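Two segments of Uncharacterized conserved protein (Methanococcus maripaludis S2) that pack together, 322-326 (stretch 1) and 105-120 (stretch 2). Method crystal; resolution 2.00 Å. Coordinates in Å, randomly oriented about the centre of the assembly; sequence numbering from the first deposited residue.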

ATOM      1  N   GLY B 322       1.943  -7.154  14.153  1.00 18.00           N
ATOM      2  CA  GLY B 322       1.152  -6.816  12.982  1.00 17.14           C
ATOM      3  C   GLY B 322       0.921  -8.066  12.165  1.00 17.32           C
ATOM      4  O   GLY B 322       1.829  -8.895  12.011  1.00 17.17           O
ATOM      5  N   VAL B 323      -0.297  -8.228  11.661  1.00 16.09           N
ATOM      6  CA  VAL B 323      -0.618  -9.327  10.734  1.00 15.52           C
ATOM      7  C   VAL B 323      -1.181  -8.620   9.479  1.00 15.65           C
ATOM      8  O   VAL B 323      -2.333  -8.142   9.488  1.00 15.60           O
ATOM      9  CB  VAL B 323      -1.663 -10.305  11.309  1.00 14.50           C
ATOM     10  CG1 VAL B 323      -1.942 -11.446  10.286  1.00 17.63           C
ATOM     11  CG2 VAL B 323      -1.161 -10.934  12.656  1.00 15.55           C
ATOM     12  N   VAL B 324      -0.369  -8.525   8.431  1.00 14.36           N
ATOM     13  CA  VAL B 324      -0.799  -7.831   7.188  1.00 13.60           C
ATOM     14  C   VAL B 324      -1.484  -8.897   6.303  1.00 14.74           C
ATOM     15  O   VAL B 324      -0.830  -9.745   5.669  1.00 13.75           O
ATOM     16  CB  VAL B 324       0.333  -7.109   6.504  1.00 13.87           C
ATOM     17  CG1 VAL B 324      -0.148  -6.324   5.219  1.00 13.87           C
ATOM     18  CG2 VAL B 324       1.027  -6.106   7.519  1.00 14.70           C
ATOM     19  N   THR B 325      -2.817  -8.861   6.300  1.00 13.41           N
ATOM     20  CA  THR B 325      -3.550  -9.936   5.640  1.00 14.69           C
ATOM     21  C   THR B 325      -4.970  -9.478   5.355  1.00 14.92           C
ATOM     22  O   THR B 325      -5.366  -8.377   5.738  1.00 15.64           O
ATOM     23  CB  THR B 325      -3.561 -11.234   6.506  1.00 14.52           C
ATOM     24  OG1 THR B 325      -4.103 -12.327   5.750  1.00 14.59           O
ATOM     25  CG2 THR B 325      -4.414 -11.048   7.742  1.00 13.36           C
ATOM     26  N   ASP B 326      -5.746 -10.334   4.696  1.00 15.99           N
ATOM     27  CA  ASP B 326      -7.141 -10.045   4.381  1.00 16.33           C
ATOM     28  C   ASP B 326      -7.942 -10.395   5.634  1.00 16.76           C
ATOM     29  O   ASP B 326      -7.960 -11.545   6.058  1.00 14.94           O
ATOM     30  CB  ASP B 326      -7.535 -10.906   3.184  1.00 17.81           C
ATOM     31  CG  ASP B 326      -8.958 -10.664   2.716  1.00 19.60           C
ATOM     32  OD1 ASP B 326      -9.878 -10.516   3.543  1.00 22.12           O
ATOM     33  OD2 ASP B 326      -9.172 -10.685   1.501  1.00 18.92           O
TER
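Stretch 2 (105-120) EVSSEKPKEAIIKRIA

Stretch 2 lies on stretch 1 in two parts. Residues 105-111 form a loop. Residues 105-108 run alongside strand 322-324 in roughly the same direction, E105 level with G322 and S107-S108 level with V324. V106 and S107 are extended (phi/psi -137/111 and -163/146), and the chain bends at S108 (-72/-16). Residues 112-120 form a helix that continues beyond the stretch. The helix crosses the strand at -136°, so the two run closer to antiparallel than parallel. Their axes approach to 10.4 Å.

V324 gives up the most surface, 98 Å². Its CA-to-CB bond points toward stretch 2, and its CA is 4.5 Å from the CA of S108. V324 CG2 packs on V106 CG1 at 3.7 Å. V324 CG1 lies 3.7 Å from S108 CB. Between these two neighbours, V324 CB is 3.9 Å from S107 C, so the valine rests on the loop backbone as well.

Stretch 2 covers 59 Å² of V323, which serves the helix. V323 CG1 is 4.1 Å from I115 CG2, and V323 CG2 is 4.1 Å from I119 CD1. I115 and I119 are one helical turn apart, so both can point toward the strand.

K112, in the first turn of the helix, has 47 Å² covered by stretch 1 and joins the two parts. Its CD is 4.2 Å from V323 CG1, an apolar contact along the chain. Its amine reaches further: K112 NZ donates a hydrogen bond to V324 O at 2.7 Å. K112 NZ also donates to S108 O at 2.8 Å, which ties the helix start back to the loop.

No direct backbone hydrogen bond joins strand and loop. Water fills the gap instead. Water 1 donates to E105 O (2.6 Å) and accepts from G322 N (3.0 Å). Water 2 donates to S107 O (2.7 Å) and accepts from V324 N (2.8 Å). Water 3 accepts from S107 N (2.9 Å), with G322 O in reach (3.0 Å).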

ATOM      1  N   GLU B 105       9.175  -5.496  11.067  1.00 17.67           N
ATOM      2  CA  GLU B 105       8.056  -5.525  12.000  1.00 19.13           C
ATOM      3  C   GLU B 105       6.724  -5.681  11.277  1.00 18.10           C
ATOM      4  O   GLU B 105       5.773  -6.250  11.790  1.00 17.28           O
ATOM      5  CB  GLU B 105       8.030  -4.202  12.787  1.00 21.51           C
ATOM      6  CG  GLU B 105       9.263  -3.970  13.602  1.00 29.40           C
ATOM      7  CD  GLU B 105       9.119  -4.448  15.021  1.00 40.98           C
ATOM      8  OE1 GLU B 105       8.488  -5.522  15.259  1.00 45.01           O
ATOM      9  OE2 GLU B 105       9.651  -3.728  15.914  1.00 46.52           O
ATOM     10  N   VAL B 106       6.640  -5.162  10.058  1.00 16.36           N
ATOM     11  CA  VAL B 106       5.336  -5.110   9.409  1.00 15.74           C
ATOM     12  C   VAL B 106       5.551  -5.528   7.960  1.00 15.24           C
ATOM     13  O   VAL B 106       6.193  -4.802   7.200  1.00 12.74           O
ATOM     14  CB  VAL B 106       4.735  -3.635   9.403  1.00 16.24           C
ATOM     15  CG1 VAL B 106       3.474  -3.537   8.466  1.00 16.82           C
ATOM     16  CG2 VAL B 106       4.429  -3.133  10.805  1.00 14.80           C
ATOM     17  N   SER B 107       5.036  -6.693   7.585  1.00 14.13           N
ATOM     18  CA  SER B 107       5.049  -7.092   6.181  1.00 14.49           C
ATOM     19  C   SER B 107       4.060  -8.227   5.994  1.00 13.69           C
ATOM     20  O   SER B 107       3.899  -9.102   6.872  1.00 13.33           O
ATOM     21  CB  SER B 107       6.437  -7.634   5.756  1.00 14.42           C
ATOM     22  OG  SER B 107       6.376  -8.200   4.452  1.00 18.02           O
ATOM     23  N   SER B 108       3.433  -8.245   4.831  1.00 13.85           N
ATOM     24  CA  SER B 108       2.536  -9.339   4.493  1.00 14.33           C
ATOM     25  C   SER B 108       3.324 -10.651   4.192  1.00 14.99           C
ATOM     26  O   SER B 108       2.731 -11.728   4.209  1.00 16.17           O
ATOM     27  CB  SER B 108       1.661  -8.933   3.312  1.00 15.44           C
ATOM     28  OG  SER B 108       2.473  -8.693   2.164  1.00 15.20           O
ATOM     29  N   GLU B 109       4.636 -10.563   3.949  1.00 15.19           N
ATOM     30  CA  GLU B 109       5.433 -11.728   3.556  1.00 15.91           C
ATOM     31  C   GLU B 109       5.909 -12.500   4.794  1.00 15.22           C
ATOM     32  O   GLU B 109       7.130 -12.543   5.067  1.00 15.80           O
ATOM     33  CB  GLU B 109       6.659 -11.314   2.744  1.00 16.70           C
ATOM     34  CG  GLU B 109       6.348 -10.613   1.423  1.00 17.62           C
ATOM     35  CD  GLU B 109       7.604 -10.393   0.601  1.00 18.29           C
ATOM     36  OE1 GLU B 109       8.570  -9.764   1.104  1.00 18.44           O
ATOM     37  OE2 GLU B 109       7.599 -10.874  -0.547  1.00 18.91           O
ATOM     38  N   LYS B 110       4.953 -13.065   5.531  1.00 14.76           N
ATOM     39  CA  LYS B 110       5.221 -13.837   6.764  1.00 15.47           C
ATOM     40  C   LYS B 110       4.235 -14.984   6.826  1.00 15.52           C
ATOM     41  O   LYS B 110       3.124 -14.840   6.368  1.00 15.50           O
ATOM     42  CB  LYS B 110       5.098 -12.965   8.036  1.00 15.72           C
ATOM     43  CG  LYS B 110       6.055 -11.699   8.029  1.00 15.37           C
ATOM     44  CD  LYS B 110       6.042 -10.954   9.356  1.00 16.78           C
ATOM     45  CE  LYS B 110       6.893  -9.653   9.268  1.00 15.99           C
ATOM     46  NZ  LYS B 110       8.361  -9.940   9.004  1.00 16.75           N
ATOM     47  N   PRO B 111       4.646 -16.146   7.375  1.00 16.17           N
ATOM     48  CA  PRO B 111       3.788 -17.351   7.320  1.00 15.94           C
ATOM     49  C   PRO B 111       2.451 -17.233   8.075  1.00 16.45           C
ATOM     50  O   PRO B 111       2.430 -17.109   9.318  1.00 15.90           O
ATOM     51  CB  PRO B 111       4.703 -18.457   7.872  1.00 16.41           C
ATOM     52  CG  PRO B 111       6.129 -17.931   7.592  1.00 15.27           C
ATOM     53  CD  PRO B 111       5.965 -16.450   7.948  1.00 15.06           C
ATOM     54  N   LYS B 112       1.354 -17.240   7.313  1.00 15.60           N
ATOM     55  CA  LYS B 112       0.044 -16.856   7.882  1.00 16.41           C
ATOM     56  C   LYS B 112      -0.632 -17.950   8.682  1.00 17.70           C
ATOM     57  O   LYS B 112      -1.141 -17.707   9.795  1.00 16.47           O
ATOM     58  CB  LYS B 112      -0.897 -16.295   6.812  1.00 16.78           C
ATOM     59  CG  LYS B 112      -0.400 -15.001   6.144  1.00 15.31           C
ATOM     60  CD  LYS B 112      -0.399 -13.800   7.130  1.00 15.66           C
ATOM     61  CE  LYS B 112       0.551 -12.697   6.576  1.00 15.23           C
ATOM     62  NZ  LYS B 112       0.106 -12.239   5.165  1.00 13.39           N
ATOM     63  N   GLU B 113      -0.635 -19.167   8.145  1.00 19.37           N
ATOM     64  CA  GLU B 113      -1.173 -20.292   8.935  1.00 20.89           C
ATOM     65  C   GLU B 113      -0.538 -20.419  10.312  1.00 20.17           C
ATOM     66  O   GLU B 113      -1.237 -20.694  11.273  1.00 20.93           O
ATOM     67  CB  GLU B 113      -0.960 -21.605   8.210  1.00 22.62           C
ATOM     68  CG  GLU B 113      -2.141 -22.071   7.445  1.00 26.31           C
ATOM     69  CD  GLU B 113      -1.947 -23.510   6.925  1.00 28.61           C
ATOM     70  OE1 GLU B 113      -0.871 -23.823   6.385  1.00 28.80           O
ATOM     71  OE2 GLU B 113      -2.885 -24.309   7.072  1.00 35.12           O
ATOM     72  N   ALA B 114       0.779 -20.240  10.381  1.00 19.48           N
ATOM     73  CA  ALA B 114       1.544 -20.252  11.636  1.00 20.20           C
ATOM     74  C   ALA B 114       1.023 -19.222  12.642  1.00 19.32           C
ATOM     75  O   ALA B 114       0.804 -19.524  13.811  1.00 17.21           O
ATOM     76  CB  ALA B 114       3.028 -19.989  11.359  1.00 19.27           C
ATOM     77  N   ILE B 115       0.857 -17.985  12.189  1.00 19.36           N
ATOM     78  CA  ILE B 115       0.428 -16.934  13.116  1.00 19.72           C
ATOM     79  C   ILE B 115      -1.044 -17.077  13.523  1.00 19.17           C
ATOM     80  O   ILE B 115      -1.433 -16.799  14.691  1.00 19.48           O
ATOM     81  CB  ILE B 115       0.813 -15.514  12.628  1.00 21.33           C
ATOM     82  CG1 ILE B 115       0.961 -14.569  13.843  1.00 23.77           C
ATOM     83  CG2 ILE B 115      -0.247 -14.932  11.719  1.00 21.97           C
ATOM     84  CD1 ILE B 115       2.098 -14.926  14.821  1.00 29.60           C
ATOM     85  N   ILE B 116      -1.862 -17.565  12.598  1.00 17.93           N
ATOM     86  CA  ILE B 116      -3.272 -17.853  12.936  1.00 18.77           C
ATOM     87  C   ILE B 116      -3.355 -18.938  14.029  1.00 19.84           C
ATOM     88  O   ILE B 116      -4.125 -18.823  14.983  1.00 19.24           O
ATOM     89  CB  ILE B 116      -4.082 -18.265  11.691  1.00 18.65           C
ATOM     90  CG1 ILE B 116      -4.274 -17.031  10.767  1.00 17.93           C
ATOM     91  CG2 ILE B 116      -5.467 -18.811  12.068  1.00 18.71           C
ATOM     92  CD1 ILE B 116      -4.742 -17.393   9.381  1.00 20.60           C
ATOM     93  N   LYS B 117      -2.562 -19.991  13.869  1.00 20.03           N
ATOM     94  CA  LYS B 117      -2.498 -21.068  14.884  1.00 22.89           C
ATOM     95  C   LYS B 117      -2.096 -20.525  16.257  1.00 22.37           C
ATOM     96  O   LYS B 117      -2.773 -20.791  17.271  1.00 22.84           O
ATOM     97  CB  LYS B 117      -1.526 -22.154  14.396  1.00 22.41           C
ATOM     98  CG  LYS B 117      -1.307 -23.308  15.377  1.00 27.39           C
ATOM     99  CD  LYS B 117      -0.542 -24.454  14.734  1.00 26.76           C
ATOM    100  CE  LYS B 117      -0.134 -25.452  15.856  1.00 35.69           C
ATOM    101  NZ  LYS B 117      -0.131 -26.848  15.360  1.00 39.41           N
ATOM    102  N   ARG B 118      -1.019 -19.737  16.281  1.00 22.22           N
ATOM    103  CA  ARG B 118      -0.525 -19.096  17.507  1.00 23.06           C
ATOM    104  C   ARG B 118      -1.528 -18.164  18.186  1.00 22.55           C
ATOM    105  O   ARG B 118      -1.663 -18.187  19.427  1.00 21.16           O
ATOM    106  CB  ARG B 118       0.733 -18.306  17.224  1.00 22.86           C
ATOM    107  CG  ARG B 118       1.996 -18.980  17.664  1.00 32.97           C
ATOM    108  CD  ARG B 118       2.862 -19.482  16.535  1.00 37.08           C
ATOM    109  NE  ARG B 118       3.876 -18.540  16.044  1.00 41.55           N
ATOM    110  CZ  ARG B 118       4.333 -17.441  16.659  1.00 43.90           C
ATOM    111  NH1 ARG B 118       3.882 -17.084  17.843  1.00 44.18           N
ATOM    112  NH2 ARG B 118       5.261 -16.686  16.061  1.00 41.86           N
ATOM    113  N   ILE B 119      -2.186 -17.306  17.398  1.00 21.49           N
ATOM    114  CA  ILE B 119      -3.245 -16.412  17.926  1.00 21.14           C
ATOM    115  C   ILE B 119      -4.408 -17.213  18.495  1.00 22.10           C
ATOM    116  O   ILE B 119      -4.933 -16.876  19.578  1.00 21.65           O
ATOM    117  CB  ILE B 119      -3.770 -15.394  16.845  1.00 20.80           C
ATOM    118  CG1 ILE B 119      -2.675 -14.365  16.497  1.00 20.60           C
ATOM    119  CG2 ILE B 119      -5.069 -14.723  17.285  1.00 18.57           C
ATOM    120  CD1 ILE B 119      -2.898 -13.707  15.126  1.00 19.46           C
ATOM    121  N   ALA B 120      -4.814 -18.258  17.781  1.00 21.74           N
ATOM    122  CA  ALA B 120      -5.939 -19.084  18.249  1.00 22.81           C
ATOM    123  C   ALA B 120      -5.598 -19.806  19.590  1.00 23.16           C
ATOM    124  O   ALA B 120      -6.431 -19.863  20.490  1.00 22.26           O
ATOM    125  CB  ALA B 120      -6.332 -20.099  17.186  1.00 23.39           C
TER
HETATM  126  O   HOH W   1       4.929  -6.955  14.153  1.00 29.59           O
HETATM  127  O   HOH W   2       1.977 -10.109   8.491  1.00 15.92           O
HETATM  128  O   HOH W   3       3.709  -7.941   9.886  1.00 17.92           O